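Local coordinates for protein N-alpha-acetyltransferase 30 (Saccharomyces cerevisiae, PDB 6YGA) that catalyses, as the catalytic subunit of the NatC complex, acetyl transfer from acetyl-CoA to the N-terminal methionine of proteins, among them the L-A virus GAG protein, at residues 1-7 and 48-54; 18-23 and 61-66; 37-41 and 66-70; 117-121 and 150-154. All coordinates share one frame. Residues are numbered along the deposited sequence.

Contact 1. Residues 1-7 and 48-54; sequences MEIVYKP and YIAVDNK
Six hydrogen bonds tie 1-7 to 48-54, five between backbone atoms and one to a side chain, forming the antiparallel pair at the N-terminal edge of the GNAT sheet, where strand 3-7 is outermost in this chain. The shortest bond is V4 N to V51 O, 2.7 Å, answered by V51 N to V4 O at 2.9 Å. K6 pairs with I49 in the same way, K6 N to I49 O at 3.2 Å and I49 N to K6 O at 3.1 Å. Past the strand ends, N53 N gives 2.8 Å to E2 O, and E2 N reaches the carboxylate of D52 (t rotamer) at OD1, 3.0 Å; D52 OD2 is hydrogen-bonded to Y90 OH. The non-hydrogen-bonded pairs are I3-D52 (4.4 Å between CA atoms), Y5-A50 (4.6 Å) and P7-Y48 (4.5 Å), and the strand axes run at 153°, 4.4 Å apart at closest. Side chains alternate. I3, Y5, A50 and D52 share one face, where Y5 (chi1 m) brings CE2 to 3.7 Å from A50 CB and also packs on K98 and L99 of helix 95-109. V4, K6, I49 and V51 occupy the other face, with K6 CG 3.7 Å from I49 CG1 and I49 also resting on helix 13-26. At the far end of the ladder P7 CG lies 3.6 Å from Y48 CE2.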
loop_
_atom_site.group_PDB
_atom_site.type_symbol
_atom_site.label_atom_id
_atom_site.label_comp_id
_atom_site.label_asym_id
_atom_site.label_seq_id
_atom_site.Cartn_x
_atom_site.Cartn_y
_atom_site.Cartn_z
HETATM N N MSE A 1 -29.602 29.692 -15.056
HETATM C CA MSE A 1 -28.879 29.313 -13.850
HETATM C C MSE A 1 -28.360 30.538 -13.096
HETATM O O MSE A 1 -27.748 31.424 -13.691
HETATM C CB MSE A 1 -27.720 28.390 -14.209
HETATM C CG MSE A 1 -27.211 27.558 -13.064
HETATM SE SE MSE A 1 -25.751 26.409 -13.630
HETATM C CE MSE A 1 -24.459 27.788 -14.082
ATOM N N GLU A 2 -28.612 30.586 -11.773
ATOM C CA GLU A 2 -28.140 31.676 -10.911
ATOM C C GLU A 2 -27.675 31.046 -9.595
ATOM O O GLU A 2 -28.387 31.048 -8.590
ATOM C CB GLU A 2 -29.225 32.728 -10.683
ATOM C CG GLU A 2 -28.694 34.102 -10.301
ATOM C CD GLU A 2 -29.726 34.956 -9.590
ATOM O OE1 GLU A 2 -29.933 34.748 -8.375
ATOM O OE2 GLU A 2 -30.332 35.830 -10.244
ATOM N N ILE A 3 -26.456 30.507 -9.604
ATOM C CA ILE A 3 -25.969 29.741 -8.464
ATOM C C ILE A 3 -25.560 30.677 -7.333
ATOM O O ILE A 3 -24.900 31.702 -7.551
ATOM C CB ILE A 3 -24.804 28.835 -8.894
ATOM C CG1 ILE A 3 -25.248 27.910 -10.028
ATOM C CG2 ILE A 3 -24.308 28.007 -7.727
ATOM C CD1 ILE A 3 -26.400 27.004 -9.656
ATOM N N VAL A 4 -25.956 30.323 -6.112
ATOM C CA VAL A 4 -25.641 31.085 -4.908
ATOM C C VAL A 4 -24.938 30.153 -3.932
ATOM O O VAL A 4 -25.395 29.026 -3.707
ATOM C CB VAL A 4 -26.907 31.692 -4.275
ATOM C CG1 VAL A 4 -26.565 32.428 -2.989
ATOM C CG2 VAL A 4 -27.598 32.625 -5.259
ATOM N N TYR A 5 -23.827 30.619 -3.363
ATOM C CA TYR A 5 -23.014 29.849 -2.428
ATOM C C TYR A 5 -23.145 30.469 -1.042
ATOM O O TYR A 5 -22.829 31.648 -0.857
ATOM C CB TYR A 5 -21.552 29.826 -2.874
ATOM C CG TYR A 5 -21.369 29.382 -4.306
ATOM C CD1 TYR A 5 -21.388 30.301 -5.346
ATOM C CD2 TYR A 5 -21.188 28.042 -4.618
ATOM C CE1 TYR A 5 -21.230 29.899 -6.657
ATOM C CE2 TYR A 5 -21.026 27.629 -5.928
ATOM C CZ TYR A 5 -21.047 28.564 -6.943
ATOM O OH TYR A 5 -20.889 28.168 -8.250
ATOM N N LYS A 6 -23.597 29.680 -0.076
ATOM C CA LYS A 6 -23.921 30.171 1.252
ATOM C C LYS A 6 -23.445 29.176 2.297
ATOM O O LYS A 6 -23.297 27.985 2.006
ATOM C CB LYS A 6 -25.430 30.411 1.393
ATOM C CG LYS A 6 -26.284 29.304 0.801
ATOM C CD LYS A 6 -27.596 29.848 0.264
ATOM C CE LYS A 6 -28.426 30.481 1.364
ATOM N NZ LYS A 6 -29.656 31.115 0.819
ATOM N N PRO A 7 -23.176 29.636 3.516
ATOM C CA PRO A 7 -22.791 28.706 4.582
ATOM C C PRO A 7 -23.979 27.881 5.051
ATOM O O PRO A 7 -25.142 28.237 4.852
ATOM C CB PRO A 7 -22.284 29.625 5.700
ATOM C CG PRO A 7 -22.003 30.937 5.032
ATOM C CD PRO A 7 -23.014 31.038 3.932
ATOM N N TYR A 48 -20.409 24.307 3.094
ATOM C CA TYR A 48 -21.067 25.249 2.204
ATOM C C TYR A 48 -21.954 24.500 1.223
ATOM O O TYR A 48 -21.689 23.345 0.882
ATOM C CB TYR A 48 -20.047 26.101 1.432
ATOM C CG TYR A 48 -19.424 27.189 2.268
ATOM C CD1 TYR A 48 -18.344 26.920 3.099
ATOM C CD2 TYR A 48 -19.920 28.485 2.235
ATOM C CE1 TYR A 48 -17.772 27.914 3.874
ATOM C CE2 TYR A 48 -19.356 29.487 3.004
ATOM C CZ TYR A 48 -18.283 29.197 3.823
ATOM O OH TYR A 48 -17.723 30.196 4.588
ATOM N N ILE A 49 -23.010 25.174 0.771
ATOM C CA ILE A 49 -23.926 24.623 -0.217
ATOM C C ILE A 49 -24.011 25.581 -1.397
ATOM O O ILE A 49 -23.721 26.775 -1.291
ATOM C CB ILE A 49 -25.331 24.358 0.363
ATOM C CG1 ILE A 49 -25.854 25.603 1.088
ATOM C CG2 ILE A 49 -25.309 23.149 1.283
ATOM C CD1 ILE A 49 -27.268 25.465 1.609
ATOM N N ALA A 50 -24.411 25.033 -2.540
ATOM C CA ALA A 50 -24.712 25.808 -3.734
ATOM C C ALA A 50 -26.173 25.579 -4.084
ATOM O O ALA A 50 -26.632 24.433 -4.101
ATOM C CB ALA A 50 -23.811 25.406 -4.906
ATOM N N VAL A 51 -26.903 26.664 -4.340
ATOM C CA VAL A 51 -28.308 26.593 -4.724
ATOM C C VAL A 51 -28.498 27.387 -6.010
ATOM O O VAL A 51 -27.791 28.366 -6.266
ATOM C CB VAL A 51 -29.251 27.115 -3.611
ATOM C CG1 VAL A 51 -29.082 26.302 -2.329
ATOM C CG2 VAL A 51 -29.025 28.604 -3.343
ATOM N N ASP A 52 -29.447 26.943 -6.836
ATOM C CA ASP A 52 -29.816 27.637 -8.067
ATOM C C ASP A 52 -31.022 28.511 -7.744
ATOM O O ASP A 52 -32.118 27.999 -7.497
ATOM C CB ASP A 52 -30.125 26.647 -9.191
ATOM C CG ASP A 52 -30.430 27.330 -10.527
ATOM O OD1 ASP A 52 -30.497 28.577 -10.584
ATOM O OD2 ASP A 52 -30.605 26.605 -11.531
ATOM N N ASN A 53 -30.814 29.828 -7.738
ATOM C CA ASN A 53 -31.879 30.738 -7.331
ATOM C C ASN A 53 -32.991 30.805 -8.371
ATOM O O ASN A 53 -34.160 30.989 -8.013
ATOM C CB ASN A 53 -31.302 32.128 -7.067
ATOM C CG ASN A 53 -31.910 32.789 -5.848
ATOM O OD1 ASN A 53 -33.026 32.464 -5.445
ATOM N ND2 ASN A 53 -31.177 33.723 -5.252
ATOM N N LYS A 54 -32.655 30.654 -9.649
ATOM C CA LYS A 54 -33.640 30.694 -10.721
ATOM C C LYS A 54 -34.198 29.318 -11.063
ATOM O O LYS A 54 -34.963 29.193 -12.024
ATOM C CB LYS A 54 -33.035 31.338 -11.969
ATOM C CG LYS A 54 -32.730 32.815 -11.797
ATOM C CD LYS A 54 -33.948 33.559 -11.277
ATOM C CE LYS A 54 -33.561 34.890 -10.662
ATOM N NZ LYS A 54 -34.708 35.505 -9.939
#

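Contact 2. Residues 18-23 and 61-66; sequences SIKKLI and PIGCIV
Residues 18-23 are a regular stretch of helix 13-26, with L22 N bonded to S18 O (3.2 Å) and I23 N to I19 O (3.1 Å). The helix lies across strand 63-66 almost at a right angle: the axes make 94° (signed -94°) and approach to 8.6 Å. Ahead of the strand the chain turns a corner at I62 (phi/psi -104/-7), and I62 and G63 both face A50 of the neighbouring strand in a classic beta bulge. CA atoms come nearest at S18-P61 (6.4 Å), I19-C64 (6.7 Å) and L22-G63 (7.1 Å). Across this gap the contact is purely apolar and van der Waals. C64 (chi1 p) points toward the helix, its SG touching two isoleucines one turn apart, 3.7 Å from I19 CG2 and 3.7 Å from I23 CG1. I23, in the m,t rotamer like I19, extends CD1 to within 3.7 Å of V66 CG2. L22, also m,t, covers the bulge: its CD1 is 3.3 Å from P61 O, 3.5 Å from G63 N and 4.0 Å from P61 CB. At the start, S18 CB sits 3.5 Å from P61 CD, while S18 OG bonds back to E14 O. On the far side of the helix, K20 makes a salt bridge to E56 of the N-alpha-acetyltransferase 35 chain. An N-terminal helix packed crosswise on the central sheet, as here, belongs to the GNAT fold.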
loop_
_atom_site.group_PDB
_atom_site.type_symbol
_atom_site.label_atom_id
_atom_site.label_comp_id
_atom_site.label_asym_id
_atom_site.label_seq_id
_atom_site.Cartn_x
_atom_site.Cartn_y
_atom_site.Cartn_z
ATOM N N SER A 18 -30.763 17.284 2.802
ATOM C CA SER A 18 -30.474 17.446 1.381
ATOM C C SER A 18 -28.992 17.240 1.093
ATOM O O SER A 18 -28.625 16.704 0.041
ATOM C CB SER A 18 -30.924 18.826 0.911
ATOM O OG SER A 18 -32.211 19.153 1.409
ATOM N N ILE A 19 -28.127 17.670 2.014
ATOM C CA ILE A 19 -26.689 17.464 1.854
ATOM C C ILE A 19 -26.361 15.977 1.867
ATOM O O ILE A 19 -25.536 15.501 1.078
ATOM C CB ILE A 19 -25.924 18.222 2.953
ATOM C CG1 ILE A 19 -26.145 19.730 2.819
ATOM C CG2 ILE A 19 -24.440 17.882 2.917
ATOM C CD1 ILE A 19 -25.633 20.531 3.994
ATOM N N LYS A 20 -27.004 15.222 2.760
ATOM C CA LYS A 20 -26.767 13.784 2.826
ATOM C C LYS A 20 -27.160 13.098 1.523
ATOM O O LYS A 20 -26.450 12.204 1.048
ATOM C CB LYS A 20 -27.528 13.182 4.010
ATOM C CG LYS A 20 -27.727 11.678 3.918
ATOM C CD LYS A 20 -27.744 11.024 5.287
ATOM C CE LYS A 20 -27.774 9.512 5.155
ATOM N NZ LYS A 20 -27.413 8.831 6.427
ATOM N N LYS A 21 -28.279 13.510 0.922
ATOM C CA LYS A 21 -28.719 12.891 -0.326
ATOM C C LYS A 21 -27.725 13.147 -1.452
ATOM O O LYS A 21 -27.422 12.243 -2.238
ATOM C CB LYS A 21 -30.103 13.411 -0.708
ATOM C CG LYS A 21 -30.773 12.615 -1.816
ATOM C CD LYS A 21 -31.100 11.202 -1.350
ATOM C CE LYS A 21 -31.956 10.463 -2.370
ATOM N NZ LYS A 21 -32.466 9.162 -1.848
ATOM N N LEU A 22 -27.210 14.375 -1.548
ATOM C CA LEU A 22 -26.240 14.697 -2.590
ATOM C C LEU A 22 -24.984 13.845 -2.458
ATOM O O LEU A 22 -24.541 13.216 -3.426
ATOM C CB LEU A 22 -25.878 16.180 -2.525
ATOM C CG LEU A 22 -26.808 17.200 -3.175
ATOM C CD1 LEU A 22 -26.260 18.605 -2.972
ATOM C CD2 LEU A 22 -26.965 16.897 -4.651
ATOM N N ILE A 23 -24.393 13.819 -1.263
ATOM C CA ILE A 23 -23.118 13.137 -1.072
ATOM C C ILE A 23 -23.277 11.630 -1.243
ATOM O O ILE A 23 -22.399 10.962 -1.798
ATOM C CB ILE A 23 -22.529 13.507 0.304
ATOM C CG1 ILE A 23 -22.156 14.993 0.339
ATOM C CG2 ILE A 23 -21.320 12.645 0.632
ATOM C CD1 ILE A 23 -21.714 15.493 1.696
ATOM N N PRO A 61 -30.179 22.336 -2.115
ATOM C CA PRO A 61 -28.756 22.295 -2.474
ATOM C C PRO A 61 -28.520 21.417 -3.694
ATOM O O PRO A 61 -28.949 20.263 -3.739
ATOM C CB PRO A 61 -28.090 21.717 -1.220
ATOM C CG PRO A 61 -29.071 21.940 -0.115
ATOM C CD PRO A 61 -30.416 21.810 -0.761
ATOM N N ILE A 62 -27.822 21.977 -4.686
ATOM C CA ILE A 62 -27.370 21.218 -5.851
ATOM C C ILE A 62 -25.886 20.892 -5.783
ATOM O O ILE A 62 -25.381 20.153 -6.644
ATOM C CB ILE A 62 -27.693 21.961 -7.168
ATOM C CG1 ILE A 62 -27.258 23.430 -7.098
ATOM C CG2 ILE A 62 -29.176 21.877 -7.465
ATOM C CD1 ILE A 62 -25.846 23.701 -7.586
ATOM N N GLY A 63 -25.175 21.423 -4.797
ATOM C CA GLY A 63 -23.784 21.085 -4.576
ATOM C C GLY A 63 -23.398 21.473 -3.169
ATOM O O GLY A 63 -23.998 22.368 -2.567
ATOM N N CYS A 64 -22.388 20.786 -2.641
ATOM C CA CYS A 64 -21.956 21.074 -1.282
ATOM C C CYS A 64 -20.521 20.614 -1.085
ATOM O O CYS A 64 -20.010 19.761 -1.817
ATOM C CB CYS A 64 -22.867 20.404 -0.252
ATOM S SG CYS A 64 -22.746 18.606 -0.239
ATOM N N ILE A 65 -19.888 21.184 -0.066
ATOM C CA ILE A 65 -18.552 20.787 0.356
ATOM C C ILE A 65 -18.545 20.736 1.877
ATOM O O ILE A 65 -19.134 21.597 2.540
ATOM C CB ILE A 65 -17.475 21.743 -0.208
ATOM C CG1 ILE A 65 -16.069 21.245 0.125
ATOM C CG2 ILE A 65 -17.686 23.175 0.282
ATOM C CD1 ILE A 65 -14.981 22.041 -0.567
ATOM N N VAL A 66 -17.914 19.705 2.431
ATOM C CA VAL A 66 -17.897 19.462 3.869
ATOM C C VAL A 66 -16.443 19.402 4.314
ATOM O O VAL A 66 -15.657 18.614 3.771
ATOM C CB VAL A 66 -18.639 18.168 4.233
ATOM C CG1 VAL A 66 -18.701 18.008 5.734
ATOM C CG2 VAL A 66 -20.038 18.169 3.641
#

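Contact 3. Residues 37-41 and 66-70; sequences RYFLN and VCKMD. With EDO (1,2-ethanediol), chain J.
Within the GNAT fold, residues 37-40 of helix 33-40 pack on strand 61-72; F39 CA and K68 CA are the nearest pair, 6.4 Å. N41 N donates to R37 O (3.2 Å), and the R37 side chain serves the complex, forming a salt bridge with D32 of the N-alpha-acetyltransferase 38 chain. Y38 (chi1 t) starts off sideways, but its end reaches the strand, with OH 3.3 Å from K68 CD. F39 (chi1 m) points toward the strand and is the most covered residue: its CE1 lies 3.7 Å from K68 CB, and the ring edge meets C67 O, 3.7 Å from F39 CD1. F39 CB (3.5 Å) and L40 CD1 (3.7 Å) both pack on V66 CG1. The partner segment is extended, with V66, K68 and D70 all directed to the helix side. A 1,2-ethanediol, probably from the crystallisation liquor, donates a hydrogen bond from O1 to M69 O (3.2 Å). K68 (chi1 p) runs out beside the tyrosine, and its NZ closes a salt bridge to D70 OD2 at 2.9 Å.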
loop_
_atom_site.group_PDB
_atom_site.type_symbol
_atom_site.label_atom_id
_atom_site.label_comp_id
_atom_site.label_asym_id
_atom_site.label_seq_id
_atom_site.Cartn_x
_atom_site.Cartn_y
_atom_site.Cartn_z
ATOM N N ARG A 37 -22.777 14.092 11.249
ATOM C CA ARG A 37 -22.893 14.853 12.484
ATOM C C ARG A 37 -21.524 15.165 13.076
ATOM O O ARG A 37 -21.366 16.171 13.774
ATOM C CB ARG A 37 -23.758 14.086 13.478
ATOM C CG ARG A 37 -24.514 14.977 14.428
ATOM C CD ARG A 37 -25.912 14.457 14.695
ATOM N NE ARG A 37 -26.838 14.749 13.604
ATOM C CZ ARG A 37 -27.503 15.892 13.477
ATOM N NH1 ARG A 37 -27.337 16.861 14.367
ATOM N NH2 ARG A 37 -28.334 16.070 12.458
ATOM N N TYR A 38 -20.527 14.319 12.804
ATOM C CA TYR A 38 -19.165 14.607 13.240
ATOM C C TYR A 38 -18.622 15.855 12.556
ATOM O O TYR A 38 -17.933 16.668 13.183
ATOM C CB TYR A 38 -18.267 13.400 12.958
ATOM C CG TYR A 38 -16.788 13.714 12.873
ATOM C CD1 TYR A 38 -16.034 13.921 14.019
ATOM C CD2 TYR A 38 -16.144 13.784 11.643
ATOM C CE1 TYR A 38 -14.682 14.199 13.945
ATOM C CE2 TYR A 38 -14.794 14.062 11.558
ATOM C CZ TYR A 38 -14.068 14.268 12.710
ATOM O OH TYR A 38 -12.724 14.544 12.624
ATOM N N PHE A 39 -18.928 16.027 11.269
ATOM C CA PHE A 39 -18.477 17.205 10.539
ATOM C C PHE A 39 -19.327 18.430 10.863
ATOM O O PHE A 39 -18.800 19.468 11.276
ATOM C CB PHE A 39 -18.505 16.935 9.032
ATOM C CG PHE A 39 -17.283 16.230 8.507
ATOM C CD1 PHE A 39 -16.134 16.943 8.207
ATOM C CD2 PHE A 39 -17.291 14.859 8.285
ATOM C CE1 PHE A 39 -15.010 16.306 7.715
ATOM C CE2 PHE A 39 -16.168 14.214 7.792
ATOM C CZ PHE A 39 -15.026 14.940 7.508
ATOM N N LEU A 40 -20.645 18.325 10.688
ATOM C CA LEU A 40 -21.487 19.516 10.635
ATOM C C LEU A 40 -21.759 20.115 12.008
ATOM O O LEU A 40 -21.908 21.336 12.125
ATOM C CB LEU A 40 -22.808 19.192 9.932
ATOM C CG LEU A 40 -22.843 19.321 8.404
ATOM C CD1 LEU A 40 -21.841 18.403 7.710
ATOM C CD2 LEU A 40 -24.253 19.062 7.890
ATOM N N ASN A 41 -21.838 19.290 13.050
ATOM C CA ASN A 41 -22.094 19.826 14.380
ATOM C C ASN A 41 -20.853 20.461 14.994
ATOM O O ASN A 41 -20.965 21.456 15.718
ATOM C CB ASN A 41 -22.643 18.727 15.288
ATOM C CG ASN A 41 -24.106 18.446 15.029
ATOM O OD1 ASN A 41 -24.497 18.114 13.908
ATOM N ND2 ASN A 41 -24.927 18.581 16.062
ATOM N N VAL A 66 -17.914 19.705 2.431
ATOM C CA VAL A 66 -17.897 19.462 3.869
ATOM C C VAL A 66 -16.443 19.402 4.314
ATOM O O VAL A 66 -15.657 18.614 3.771
ATOM C CB VAL A 66 -18.639 18.168 4.233
ATOM C CG1 VAL A 66 -18.701 18.008 5.734
ATOM C CG2 VAL A 66 -20.038 18.169 3.641
ATOM N N CYS A 67 -16.084 20.226 5.296
ATOM C CA CYS A 67 -14.698 20.377 5.710
ATOM C C CYS A 67 -14.582 20.346 7.227
ATOM O O CYS A 67 -15.548 20.584 7.955
ATOM C CB CYS A 67 -14.096 21.684 5.174
ATOM S SG CYS A 67 -14.232 21.853 3.383
ATOM N N LYS A 68 -13.370 20.044 7.692
ATOM C CA LYS A 68 -13.009 20.118 9.100
ATOM C C LYS A 68 -11.615 20.720 9.204
ATOM O O LYS A 68 -10.892 20.847 8.213
ATOM C CB LYS A 68 -13.040 18.739 9.772
ATOM C CG LYS A 68 -11.771 17.933 9.548
ATOM C CD LYS A 68 -11.839 16.556 10.180
ATOM C CE LYS A 68 -10.459 15.912 10.243
ATOM N NZ LYS A 68 -9.551 16.638 11.178
HETATM N N MSE A 69 -11.238 21.098 10.421
HETATM C CA MSE A 69 -9.866 21.511 10.689
HETATM C C MSE A 69 -9.446 21.109 12.097
HETATM O O MSE A 69 -10.235 21.160 13.039
HETATM C CB MSE A 69 -9.692 23.018 10.489
HETATM C CG MSE A 69 -10.475 23.886 11.450
HETATM SE SE MSE A 69 -10.446 25.756 10.905
HETATM C CE MSE A 69 -8.727 26.291 11.646
ATOM N N ASP A 70 -8.191 20.693 12.228
ATOM C CA ASP A 70 -7.640 20.252 13.497
ATOM C C ASP A 70 -6.160 20.592 13.505
ATOM O O ASP A 70 -5.550 20.704 12.436
ATOM C CB ASP A 70 -7.837 18.741 13.705
ATOM C CG ASP A 70 -9.165 18.407 14.360
ATOM O OD1 ASP A 70 -9.599 19.172 15.246
ATOM O OD2 ASP A 70 -9.771 17.377 13.994
HETATM C C1 EDO J . -9.056 24.473 14.922
HETATM O O1 EDO J . -9.307 23.155 15.422
HETATM C C2 EDO J . -8.976 25.470 16.073
HETATM O O2 EDO J . -7.878 25.144 16.935
#

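Contact 4. Residues 117-121 and 150-154; sequences LETEV and DAFKL
Backbone hydrogen bonds join strands 117-120 and 151-154 as an antiparallel ladder in the C-terminal half of the GNAT sheet, axes at 151° and 4.6 Å apart at closest. L117/L154 is one hydrogen-bonded pair: L117 N to L154 O is 3.0 Å and L154 N to L117 O 2.9 Å. T119/F152 is the other: T119 N to F152 O is 3.2 Å, F152 N to T119 O 2.9 Å. V121 N adds a weak bond to D150 O, 3.3 Å. E118/K153 and E120/A151 are non-hydrogen-bonded, with CA atoms 4.8 and 4.5 Å apart, and E118 CA sits 3.4 Å from F152 O in a CA-H...O contact. Apolar packing collects on the face carrying L117, T119, F152 and L154. L117 CD1 meets L154 CD1 at 3.7 Å, and T119 CG2 lies 3.8 Å from L154 CD1. A CH-pi contact ends the row: V121 CG1 stands over the F152 ring (chi1 m), 3.6 Å from its centroid. Among charged groups, E118 is hydrogen-bonded to Y80; D150 makes a salt bridge to R140 and a hydrogen bond to R143 N. Helix 124-131 covers L117, T119 and L154; strand 151-157 lies between 114-120 and 136-141, and L457 of the N-alpha-acetyltransferase 35 chain packs on F152.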
loop_
_atom_site.group_PDB
_atom_site.type_symbol
_atom_site.label_atom_id
_atom_site.label_comp_id
_atom_site.label_asym_id
_atom_site.label_seq_id
_atom_site.Cartn_x
_atom_site.Cartn_y
_atom_site.Cartn_z
ATOM N N LEU A 117 -6.462 16.759 1.385
ATOM C CA LEU A 117 -7.544 15.921 0.895
ATOM C C LEU A 117 -6.948 14.659 0.293
ATOM O O LEU A 117 -5.757 14.600 -0.028
ATOM C CB LEU A 117 -8.413 16.656 -0.138
ATOM C CG LEU A 117 -7.766 16.981 -1.490
ATOM C CD1 LEU A 117 -8.144 15.954 -2.550
ATOM C CD2 LEU A 117 -8.124 18.387 -1.953
ATOM N N GLU A 118 -7.791 13.643 0.151
ATOM C CA GLU A 118 -7.444 12.421 -0.556
ATOM C C GLU A 118 -8.344 12.290 -1.772
ATOM O O GLU A 118 -9.517 12.679 -1.732
ATOM C CB GLU A 118 -7.591 11.185 0.339
ATOM C CG GLU A 118 -6.766 11.233 1.613
ATOM C CD GLU A 118 -7.600 11.526 2.842
ATOM O OE1 GLU A 118 -8.826 11.723 2.700
ATOM O OE2 GLU A 118 -7.028 11.554 3.952
ATOM N N THR A 119 -7.793 11.747 -2.853
ATOM C CA THR A 119 -8.552 11.558 -4.076
ATOM C C THR A 119 -7.989 10.357 -4.821
ATOM O O THR A 119 -6.871 9.904 -4.558
ATOM C CB THR A 119 -8.524 12.818 -4.956
ATOM O OG1 THR A 119 -9.496 12.700 -6.002
ATOM C CG2 THR A 119 -7.157 13.007 -5.575
ATOM N N GLU A 120 -8.792 9.833 -5.743
ATOM C CA GLU A 120 -8.368 8.698 -6.546
ATOM C C GLU A 120 -7.308 9.129 -7.550
ATOM O O GLU A 120 -7.379 10.221 -8.120
ATOM C CB GLU A 120 -9.564 8.092 -7.283
ATOM C CG GLU A 120 -10.729 7.682 -6.388
ATOM C CD GLU A 120 -11.726 8.807 -6.141
ATOM O OE1 GLU A 120 -11.375 9.988 -6.349
ATOM O OE2 GLU A 120 -12.872 8.507 -5.741
ATOM N N VAL A 121 -6.317 8.262 -7.772
ATOM C CA VAL A 121 -5.312 8.555 -8.785
ATOM C C VAL A 121 -5.906 8.488 -10.183
ATOM O O VAL A 121 -5.339 9.056 -11.124
ATOM C CB VAL A 121 -4.113 7.597 -8.656
ATOM C CG1 VAL A 121 -3.665 7.506 -7.208
ATOM C CG2 VAL A 121 -4.465 6.226 -9.200
ATOM N N ASP A 150 -5.452 3.132 -6.192
ATOM C CA ASP A 150 -4.690 3.853 -5.187
ATOM C C ASP A 150 -5.273 5.248 -4.965
ATOM O O ASP A 150 -6.210 5.683 -5.642
ATOM C CB ASP A 150 -3.222 3.946 -5.602
ATOM C CG ASP A 150 -2.597 2.586 -5.858
ATOM O OD1 ASP A 150 -3.238 1.563 -5.538
ATOM O OD2 ASP A 150 -1.460 2.542 -6.380
ATOM N N ALA A 151 -4.702 5.962 -4.001
ATOM C CA ALA A 151 -5.071 7.340 -3.732
ATOM C C ALA A 151 -3.831 8.213 -3.766
ATOM O O ALA A 151 -2.706 7.745 -3.577
ATOM C CB ALA A 151 -5.753 7.503 -2.371
ATOM N N PHE A 152 -4.058 9.496 -4.018
ATOM C CA PHE A 152 -3.065 10.536 -3.810
ATOM C C PHE A 152 -3.473 11.355 -2.594
ATOM O O PHE A 152 -4.663 11.619 -2.383
ATOM C CB PHE A 152 -2.937 11.453 -5.034
ATOM C CG PHE A 152 -2.129 10.869 -6.164
ATOM C CD1 PHE A 152 -0.993 10.120 -5.910
ATOM C CD2 PHE A 152 -2.504 11.080 -7.485
ATOM C CE1 PHE A 152 -0.248 9.589 -6.952
ATOM C CE2 PHE A 152 -1.763 10.551 -8.530
ATOM C CZ PHE A 152 -0.636 9.806 -8.263
ATOM N N LYS A 153 -2.489 11.730 -1.787
ATOM C CA LYS A 153 -2.682 12.688 -0.709
ATOM C C LYS A 153 -2.255 14.056 -1.223
ATOM O O LYS A 153 -1.079 14.259 -1.541
ATOM C CB LYS A 153 -1.870 12.289 0.522
ATOM C CG LYS A 153 -2.108 13.148 1.748
ATOM C CD LYS A 153 -1.303 12.635 2.929
ATOM C CE LYS A 153 -1.827 13.199 4.234
ATOM N NZ LYS A 153 -1.257 12.477 5.404
ATOM N N LEU A 154 -3.208 14.978 -1.325
ATOM C CA LEU A 154 -2.956 16.312 -1.852
ATOM C C LEU A 154 -2.891 17.314 -0.710
ATOM O O LEU A 154 -3.710 17.270 0.212
ATOM C CB LEU A 154 -4.043 16.732 -2.842
ATOM C CG LEU A 154 -4.270 15.799 -4.030
ATOM C CD1 LEU A 154 -5.365 16.323 -4.949
ATOM C CD2 LEU A 154 -2.977 15.610 -4.792
#

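In the fold
One mixed sheet, ordered 3-7, 47-52, 61-72, 76-86, 114-120, 151-157, 136-141, runs through all four contacts. Contact 1 pairs its first two strands. Contacts 2 and 3 lay helices 13-26 and 33-40 on strand 61-72, sharing V66, with centres about 14 Å apart. Contact 1 touches contact 2 directly: the backbone of A50 is hydrogen-bonded to I62 and G63, and I49 packs on I19. The segments of contacts 1, 2 and 3 alternate along the chain, so the N-terminal half is interlaced. Contact 4 comes later in the sequence, its centre about 28 Å from that of contact 1, across the chain's centre. Contacts 2, 3 and 4 include residues that meet the N-alpha-acetyltransferase 35 chain, linking this GNAT core to the NatC complex.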